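Local coordinates for glutathione peroxidase-like protein (Trypanosoma brucei, PDB 3DWV), which probably reduces peroxides as a glutathione peroxidase-type enzyme that takes its electrons from tryparedoxin, at residues Ile51-Ser56 / Asn149-Leu154; Ala145-Phe150 / Val162-Pro167. The protein carries 1 engineered substitution. All coordinates share one frame; numbering follows the deposited sequence.

Interaction 1: Ile51-Ser56 / Asn149-Leu154; sequences IYNVAS and NFTSFL
Tyr52 CG stands beside its backbone N and anti to the carbonyl carbon (chi1 -72°), which lays the ring against Ser152 CB. Ser152 CB sits over the centre of one ring face, 3.6 Å from the centroid, in a CH-pi contact. The Phe150 ring offers one face to Val54 CG1, which is offset toward the rim, 4.0 Å from the centroid. The Tyr52 and Phe150 rings meet obliquely, with Tyr52 CD2 3.7 Å from Phe150 CD2. The Tyr52 edge near CD2 also faces Phe150 O.

The backbones run antiparallel. Ile51 and Phe153 form a hydrogen-bonded pair, joined by Ile51 N to Phe153 O at 2.8 Å and by the return bond from Phe153 N to Ile51 O. Tyr52 and Ser152 form the next, non-hydrogen-bonded pair. Beyond it Asn53 N donates to Thr151 O at 3.2 Å, and Phe150 N donates to Asn53 O at 2.8 Å. Before strand 152-155 begins, Phe150 and Thr151 thus both face Asn53, as in a G1-type beta bulge. The positive phi of Phe150 (67°) fits this, and the regular ladder breaks here.

Asn53 OD1 comes within 3.1 Å of Thr151 O. Both are acceptors, so this is no bond. The amide is held by its other end, where Asn53 ND2 donates to Trp148 O; Thr151 OG1 bonds to the same carbonyl. In one of the two Asn149 conformers, Ala55 CB lies against the Asn149 amide.

This pairing joins two central strands of the thioredoxin-type sheet, and Ala55 leads toward Cys58, the predicted active-site residue. Four backbone hydrogen bonds pair main-chain N-H and C=O groups in this buried place. One CH-pi contact joins Tyr52 to Ser152, a second joins Val54 to Phe150, and Ile174 of helix 171-181 also packs on Tyr52.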
# COMPACT_ATOMS: atom_id res chain seq x y z
N ILE A 51 0.24 3.09 -3.05
CA ILE A 51 0.92 2.13 -2.16
C ILE A 51 -0.12 1.31 -1.41
O ILE A 51 -0.91 1.84 -0.62
CB ILE A 51 1.87 2.81 -1.18
CG1 ILE A 51 2.91 3.68 -1.92
CG2 ILE A 51 2.52 1.77 -0.27
CD1 ILE A 51 3.83 4.43 -0.93
N TYR A 52 -0.08 0.01 -1.75
CA TYR A 52 -0.94 -0.95 -1.10
C TYR A 52 -0.28 -1.82 -0.03
O TYR A 52 0.90 -2.16 -0.23
CB TYR A 52 -1.43 -1.92 -2.15
CG TYR A 52 -2.45 -1.46 -3.15
CD1 TYR A 52 -2.11 -0.79 -4.31
CD2 TYR A 52 -3.81 -1.73 -2.92
CE1 TYR A 52 -3.10 -0.38 -5.22
CE2 TYR A 52 -4.77 -1.34 -3.83
CZ TYR A 52 -4.42 -0.66 -4.97
OH TYR A 52 -5.39 -0.27 -5.88
N ASN A 53 -0.99 -2.15 1.04
CA ASN A 53 -0.57 -3.27 1.90
C ASN A 53 -1.23 -4.56 1.40
O ASN A 53 -2.38 -4.52 0.99
CB ASN A 53 -0.90 -3.03 3.38
CG ASN A 53 -2.39 -2.84 3.63
OD1 ASN A 53 -2.91 -1.78 3.28
ND2 ASN A 53 -3.10 -3.80 4.23
N VAL A 54 -0.49 -5.68 1.43
CA VAL A 54 -1.05 -6.93 0.85
C VAL A 54 -0.79 -8.02 1.86
O VAL A 54 -0.21 -7.82 2.95
CB VAL A 54 -0.46 -7.21 -0.54
CG1 VAL A 54 -0.67 -6.00 -1.50
CG2 VAL A 54 1.03 -7.49 -0.46
N ALA A 55 -1.19 -9.21 1.51
CA ALA A 55 -0.99 -10.38 2.37
C ALA A 55 -1.05 -11.62 1.46
O ALA A 55 -1.29 -11.46 0.26
CB ALA A 55 -2.02 -10.42 3.49
N SER A 56 -0.83 -12.82 1.97
CA SER A 56 -0.89 -14.03 1.14
C SER A 56 -2.22 -14.17 0.41
O SER A 56 -3.26 -13.65 0.87
CB SER A 56 -0.73 -15.25 2.05
OG SER A 56 0.61 -15.31 2.53
N ASN A 149 -6.71 -5.84 4.14
CA ASN A 149 -5.71 -6.06 3.09
C ASN A 149 -6.09 -5.24 1.86
O ASN A 149 -7.29 -5.01 1.61
CB ASN A 149 -5.66 -7.56 2.82
CG ASN A 149 -4.95 -8.29 3.95
OD1 ASN A 149 -5.33 -9.37 4.42
ND2 ASN A 149 -3.88 -7.66 4.41
N PHE A 150 -5.13 -4.76 1.10
CA PHE A 150 -5.35 -3.99 -0.12
C PHE A 150 -5.96 -2.62 0.14
O PHE A 150 -6.55 -1.97 -0.74
CB PHE A 150 -6.21 -4.72 -1.19
CG PHE A 150 -5.27 -5.65 -1.98
CD1 PHE A 150 -4.94 -6.90 -1.50
CD2 PHE A 150 -4.74 -5.26 -3.20
CE1 PHE A 150 -4.10 -7.72 -2.25
CE2 PHE A 150 -3.87 -6.04 -3.93
CZ PHE A 150 -3.54 -7.31 -3.45
N THR A 151 -5.77 -2.08 1.35
CA THR A 151 -5.92 -0.63 1.52
C THR A 151 -4.81 0.05 0.74
O THR A 151 -3.72 -0.53 0.59
CB THR A 151 -5.87 -0.23 2.99
OG1 THR A 151 -7.06 -0.73 3.60
CG2 THR A 151 -5.85 1.28 3.25
N SER A 152 -5.08 1.26 0.19
CA SER A 152 -4.01 1.98 -0.51
C SER A 152 -3.98 3.45 -0.13
O SER A 152 -4.98 4.02 0.35
CB SER A 152 -4.12 1.86 -2.03
OG SER A 152 -5.35 2.31 -2.55
N PHE A 153 -2.79 4.01 -0.42
CA PHE A 153 -2.58 5.43 -0.33
C PHE A 153 -2.14 5.95 -1.70
O PHE A 153 -1.21 5.42 -2.29
CB PHE A 153 -1.52 5.82 0.69
CG PHE A 153 -1.92 5.39 2.11
CD1 PHE A 153 -1.67 4.09 2.57
CD2 PHE A 153 -2.55 6.35 2.92
CE1 PHE A 153 -2.07 3.80 3.87
CE2 PHE A 153 -2.96 6.02 4.20
CZ PHE A 153 -2.74 4.72 4.64
N LEU A 154 -2.84 6.98 -2.17
CA LEU A 154 -2.41 7.70 -3.37
C LEU A 154 -1.42 8.81 -2.99
O LEU A 154 -1.71 9.63 -2.10
CB LEU A 154 -3.60 8.30 -4.08
CG LEU A 154 -3.35 8.95 -5.43
CD1 LEU A 154 -2.81 8.03 -6.51
CD2 LEU A 154 -4.69 9.53 -5.92

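Interaction 2: Ala145-Phe150 / Val162-Pro167; sequences AIKWNF and VERFSP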
# COMPACT_ATOMS: atom_id res chain seq x y z
N ALA A 145 -5.86 3.03 12.04
CA ALA A 145 -5.31 1.72 11.75
C ALA A 145 -5.68 1.27 10.35
O ALA A 145 -6.73 1.60 9.82
CB ALA A 145 -5.81 0.67 12.74
N ILE A 146 -4.79 0.44 9.78
CA ILE A 146 -5.18 -0.20 8.50
C ILE A 146 -6.05 -1.40 8.81
O ILE A 146 -5.56 -2.34 9.46
CB ILE A 146 -3.92 -0.68 7.74
CG1 ILE A 146 -2.93 0.46 7.47
CG2 ILE A 146 -4.27 -1.43 6.46
CD1 ILE A 146 -3.41 1.57 6.58
N LYS A 147 -7.30 -1.40 8.33
CA LYS A 147 -8.24 -2.49 8.72
C LYS A 147 -8.18 -3.64 7.77
O LYS A 147 -8.35 -4.79 8.18
CB LYS A 147 -9.64 -1.87 8.83
CG LYS A 147 -9.74 -0.95 10.07
CD LYS A 147 -10.87 0.06 9.90
CE LYS A 147 -10.41 1.31 9.18
NZ LYS A 147 -9.52 2.10 10.08
N TRP A 148 -7.93 -3.37 6.48
CA TRP A 148 -8.11 -4.31 5.40
C TRP A 148 -6.86 -4.58 4.56
O TRP A 148 -6.10 -3.65 4.28
CB TRP A 148 -9.14 -3.76 4.39
CG TRP A 148 -10.34 -3.11 5.01
CD1 TRP A 148 -10.65 -1.77 5.01
CD2 TRP A 148 -11.38 -3.76 5.74
NE1 TRP A 148 -11.83 -1.59 5.69
CE2 TRP A 148 -12.30 -2.78 6.15
CE3 TRP A 148 -11.61 -5.11 6.08
CZ2 TRP A 148 -13.45 -3.08 6.89
CZ3 TRP A 148 -12.75 -5.40 6.80
CH2 TRP A 148 -13.65 -4.40 7.20
N ASN A 149 -6.71 -5.84 4.14
CA ASN A 149 -5.71 -6.06 3.09
C ASN A 149 -6.09 -5.24 1.86
O ASN A 149 -7.29 -5.01 1.61
CB ASN A 149 -5.66 -7.56 2.82
CG ASN A 149 -4.95 -8.29 3.95
OD1 ASN A 149 -5.33 -9.37 4.42
ND2 ASN A 149 -3.88 -7.66 4.41
N PHE A 150 -5.13 -4.76 1.10
CA PHE A 150 -5.35 -3.99 -0.12
C PHE A 150 -5.96 -2.62 0.14
O PHE A 150 -6.55 -1.97 -0.74
CB PHE A 150 -6.21 -4.72 -1.19
CG PHE A 150 -5.27 -5.65 -1.98
CD1 PHE A 150 -4.94 -6.90 -1.50
CD2 PHE A 150 -4.74 -5.26 -3.20
CE1 PHE A 150 -4.10 -7.72 -2.25
CE2 PHE A 150 -3.87 -6.04 -3.93
CZ PHE A 150 -3.54 -7.31 -3.45
N VAL A 162 -2.18 11.79 -0.47
CA VAL A 162 -3.30 12.70 -0.70
C VAL A 162 -4.65 12.01 -0.62
O VAL A 162 -5.67 12.68 -0.48
CB VAL A 162 -3.13 13.41 -2.05
CG1 VAL A 162 -1.96 14.39 -1.91
CG2 VAL A 162 -2.89 12.46 -3.21
N GLU A 163 -4.72 10.69 -0.70
CA GLU A 163 -5.97 9.95 -0.50
C GLU A 163 -5.66 8.59 0.12
O GLU A 163 -4.59 8.00 -0.16
CB GLU A 163 -6.76 9.72 -1.79
CG GLU A 163 -6.94 10.91 -2.71
CD GLU A 163 -7.97 11.93 -2.29
OE1 GLU A 163 -8.84 11.63 -1.44
OE2 GLU A 163 -7.90 13.07 -2.85
N ARG A 164 -6.60 8.08 0.90
CA ARG A 164 -6.59 6.71 1.41
C ARG A 164 -7.80 6.02 0.77
O ARG A 164 -8.91 6.58 0.88
CB ARG A 164 -6.72 6.56 2.94
CG ARG A 164 -6.60 5.14 3.46
CD ARG A 164 -7.15 4.84 4.84
NE ARG A 164 -6.26 5.35 5.86
CZ ARG A 164 -5.98 4.77 7.03
NH1 ARG A 164 -6.51 3.62 7.41
NH2 ARG A 164 -5.13 5.39 7.82
N PHE A 165 -7.60 4.87 0.15
CA PHE A 165 -8.72 4.11 -0.42
C PHE A 165 -8.93 2.78 0.29
O PHE A 165 -7.95 2.08 0.56
CB PHE A 165 -8.49 3.82 -1.90
CG PHE A 165 -8.50 5.11 -2.74
CD1 PHE A 165 -9.68 5.70 -3.13
CD2 PHE A 165 -7.30 5.69 -3.14
CE1 PHE A 165 -9.69 6.87 -3.89
CE2 PHE A 165 -7.31 6.86 -3.89
CZ PHE A 165 -8.49 7.46 -4.29
N SER A 166 -10.18 2.39 0.56
CA SER A 166 -10.45 1.01 0.94
C SER A 166 -10.22 0.06 -0.22
O SER A 166 -10.14 0.45 -1.40
CB SER A 166 -11.92 0.97 1.40
OG SER A 166 -12.76 1.15 0.28
N PRO A 167 -10.08 -1.23 0.05
CA PRO A 167 -9.81 -2.21 -1.01
C PRO A 167 -10.89 -2.37 -2.05
O PRO A 167 -10.62 -2.83 -3.17
CB PRO A 167 -9.71 -3.55 -0.24
CG PRO A 167 -10.43 -3.27 1.03
CD PRO A 167 -10.03 -1.86 1.39
O HOH W 1 -8.00 0.74 6.24
O HOH W 2 -7.31 0.32 -2.22
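The Arg164 guanidinium has Ile146 CD1 over one face, with CD1 3.8 Å from Arg164 NH1. At its edge, near the plane, lies Ala145 O. Arg164 NH1 donates to Ala145 O at 3.2 Å, but the donor stands above the carbonyl plane, 57° out of it. In one of the two Trp148 conformers, the indole has Lys147 CB over one face, and Pro167 CD approaches the ring obliquely.

Ala145 O has a second donor. Lys147 NZ reaches it at 2.8 Å, closer to the carbonyl plane. The two cationic ends are therefore near each other, and their shared carbonyl probably eases the repulsion. Lys147 NZ also bonds to Leu141 O. Arg164 CG is anti to the backbone N (chi1 -175°), and the chain bends at chi3, which carries the guanidinium to the loop. Its NH2 donates to Lys144 O and its NE to Lys137 O, so three carbonyls of the loop region hold it. A water accepts from Lys147 N and, weakly, from Arg164 NH1.

Pro167 fills the other end of the contact. Its CG lies 3.6 Å from Trp148 CB. Its CB lies 3.4 Å from Asn149 O and also touches Phe150 CB. Pro167 CA makes a CA-H...O contact with Phe150 O.

The loop after helix 128-136 thus packs against the edge strand 161-165 and the turn that follows it. Val162 and Glu163 form a classic beta bulge opposite Leu154 of strand 152-155. The ring end of Phe165 leads away from the loop and packs on Ile174 and Lys177 of helix 171-181.

How the interactions relate
Interaction 1 lies near the centre of the chain and is buried. Interaction 2 is partly buried, with Trp148 and Ser166 exposed. They share Asn149 and Phe150, where the loop of interaction 2 runs into the 149-154 segment of interaction 1. Both reach the same sheet: strand 152-155 pairs with 49-54 on one side and with 161-165 on the other. Probable backbone bonds from Val162 N to Leu154 O and from Phe165 N to Ser152 O join the two contacts directly. In the core, strand pairing and aromatic faces dominate. At the sheet edge, charged side chains, loop carbonyls, water and a proline do the joining.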